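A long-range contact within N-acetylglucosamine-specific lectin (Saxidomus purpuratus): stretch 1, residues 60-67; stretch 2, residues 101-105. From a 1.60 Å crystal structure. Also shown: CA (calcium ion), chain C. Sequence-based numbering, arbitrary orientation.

Stretch 1 60-67: AALVTVES
Stretch 2, residues 101-105: RWIDG

Two distant stretches of one chain meet with no direct hydrogen bond between them; packing and bridging waters join them, and 337 Å² is buried. Register is set by Thr 64 and Trp 102, whose CA atoms lie 5.9 Å apart. Stretch 1 runs extended through Val 65, with strand at 61-62, then loop, Thr 64 at phi/psi -116/140 and Val 65 at -119/91; Glu 66 (-84/-23) breaks from it. Stretch 2 leaves its strand at Trp 102 (-67/156) and makes a type I turn through Ile 103 (-72/-13) and Asp 104 (-78/3), closed by Gly 105 N to Trp 102 O at 2.8 Å. Gly 105 (94/-9) suits the turn because a CB would jam against the preceding carbonyl.

Trp 102 is the main bump. Its CB points toward stretch 1, with chi1 m and chi2 120°. Thr 64 CA and Val 65 N lie over one face of the Trp 102 indole. Thr 64 CA is 4.1 Å from the centroid of the Trp 102 six-membered ring. Val 65 CB is 3.9 Å from Trp 102 CH2; its chi1 is t. Val 65 O is 3.2 Å from Trp 102 CZ2; water 2 donates to this oxygen (2.6 Å) and accepts from Trp 102 NE1 (3.1 Å).

Thr 64, chi1 p, uses both branches. Thr 64 CG2 fits against Trp 102 CB (3.7 Å) and Ile 103 CG1 (4.2 Å), while Thr 64 OG1 donates to Glu 66 OE2 (2.7 Å). Ile 103 (p, t) extends CD1 to Ala 61 CB and Leu 62 CB, both at 4.1 Å.

Glu 66 OE2 and Asp 104 OD2, like charges, stand 4.5 Å apart. Water 3 donates to both, at 2.6 Å to Glu 66 OE2 and 2.8 Å to Asp 104 OD2. Calcium fixes the loop through Thr 64 O (2.4 Å) and Glu 66 OE1 (2.3 Å).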

# COMPACT_ATOMS: atom_id res chain seq x y z
N ALA A 60 -11.64 -0.69 11.53
CA ALA A 60 -10.78 -1.63 10.85
C ALA A 60 -11.50 -2.98 10.82
O ALA A 60 -12.67 -3.08 11.10
CB ALA A 60 -9.49 -1.70 11.63
N ALA A 61 -10.77 -4.01 10.48
CA ALA A 61 -11.26 -5.39 10.47
C ALA A 61 -10.08 -6.32 10.63
O ALA A 61 -8.98 -5.94 10.36
CB ALA A 61 -11.97 -5.67 9.17
N LEU A 62 -10.34 -7.55 11.10
CA LEU A 62 -9.25 -8.52 11.12
C LEU A 62 -8.64 -8.62 9.71
O LEU A 62 -9.36 -8.59 8.69
CB LEU A 62 -9.78 -9.88 11.61
CG LEU A 62 -10.02 -10.04 13.10
CD1 LEU A 62 -10.86 -11.29 13.36
CD2 LEU A 62 -8.71 -10.07 13.84
N VAL A 63 -7.30 -8.72 9.65
CA VAL A 63 -6.54 -8.68 8.43
C VAL A 63 -6.97 -9.77 7.45
O VAL A 63 -7.21 -10.88 7.83
CB VAL A 63 -5.03 -8.77 8.73
CG1 VAL A 63 -4.65 -10.12 9.32
CG2 VAL A 63 -4.22 -8.43 7.49
N THR A 64 -7.05 -9.41 6.18
CA THR A 64 -7.29 -10.37 5.09
C THR A 64 -6.04 -10.33 4.20
O THR A 64 -5.45 -9.30 4.07
CB THR A 64 -8.56 -10.00 4.34
OG1 THR A 64 -8.35 -8.69 3.83
CG2 THR A 64 -9.74 -10.03 5.28
N VAL A 65 -5.60 -11.51 3.73
CA VAL A 65 -4.24 -11.66 3.14
C VAL A 65 -4.39 -12.11 1.68
O VAL A 65 -4.52 -13.31 1.42
CB VAL A 65 -3.35 -12.60 3.95
CG1 VAL A 65 -1.90 -12.57 3.42
CG2 VAL A 65 -3.39 -12.28 5.44
N GLU A 66 -4.45 -11.10 0.83
CA GLU A 66 -4.79 -11.27 -0.59
C GLU A 66 -3.57 -11.66 -1.43
O GLU A 66 -3.77 -12.18 -2.55
CB GLU A 66 -5.36 -9.98 -1.15
CG GLU A 66 -6.80 -9.75 -0.68
CD GLU A 66 -6.96 -8.99 0.64
OE1 GLU A 66 -5.98 -8.38 1.16
OE2 GLU A 66 -8.10 -9.04 1.16
N SER A 67 -2.36 -11.36 -0.95
CA SER A 67 -1.16 -11.46 -1.80
C SER A 67 -0.01 -12.04 -0.98
O SER A 67 0.00 -11.91 0.25
CB SER A 67 -0.80 -10.12 -2.40
OG SER A 67 -0.31 -9.18 -1.44
N ARG A 101 -13.21 -18.56 3.84
CA ARG A 101 -13.30 -17.29 3.16
C ARG A 101 -12.77 -16.18 4.09
O ARG A 101 -12.82 -16.30 5.31
CB ARG A 101 -14.76 -16.96 2.81
CG ARG A 101 -15.48 -18.02 1.97
CD ARG A 101 -14.96 -18.12 0.56
NE ARG A 101 -15.35 -16.99 -0.27
CZ ARG A 101 -15.77 -17.09 -1.54
NH1 ARG A 101 -15.70 -18.25 -2.15
NH2 ARG A 101 -16.26 -16.01 -2.16
N TRP A 102 -12.29 -15.12 3.48
CA TRP A 102 -11.98 -13.91 4.24
C TRP A 102 -13.28 -13.32 4.75
O TRP A 102 -14.32 -13.52 4.18
CB TRP A 102 -11.20 -12.90 3.39
CG TRP A 102 -9.88 -13.43 2.94
CD1 TRP A 102 -9.46 -13.60 1.66
CD2 TRP A 102 -8.79 -13.86 3.77
NE1 TRP A 102 -8.18 -14.11 1.61
CE2 TRP A 102 -7.76 -14.30 2.90
CE3 TRP A 102 -8.59 -13.94 5.16
CZ2 TRP A 102 -6.55 -14.77 3.39
CZ3 TRP A 102 -7.41 -14.46 5.63
CH2 TRP A 102 -6.41 -14.88 4.75
N ILE A 103 -13.17 -12.53 5.82
CA ILE A 103 -14.40 -12.06 6.50
C ILE A 103 -15.15 -11.00 5.68
O ILE A 103 -16.31 -10.75 6.01
CB ILE A 103 -14.11 -11.55 7.91
CG1 ILE A 103 -13.06 -10.45 7.88
CG2 ILE A 103 -13.79 -12.72 8.84
CD1 ILE A 103 -13.02 -9.64 9.17
N ASP A 104 -14.55 -10.42 4.64
CA ASP A 104 -15.32 -9.61 3.67
C ASP A 104 -16.10 -10.48 2.67
O ASP A 104 -16.72 -9.91 1.72
CB ASP A 104 -14.45 -8.66 2.86
CG ASP A 104 -13.33 -9.30 2.05
OD1 ASP A 104 -13.23 -10.53 2.01
OD2 ASP A 104 -12.55 -8.53 1.46
N GLY A 105 -16.04 -11.80 2.83
CA GLY A 105 -16.74 -12.77 1.99
C GLY A 105 -15.91 -13.33 0.83
O GLY A 105 -16.35 -14.33 0.18
CA CA C . -5.27 -7.17 3.00
O HOH W 1 -10.83 -6.61 3.33
O HOH W 2 -5.86 -14.86 -0.26
O HOH W 3 -10.34 -9.25 -0.11
O HOH W 4 -4.50 -5.71 1.16
O HOH W 5 -7.42 -6.08 2.40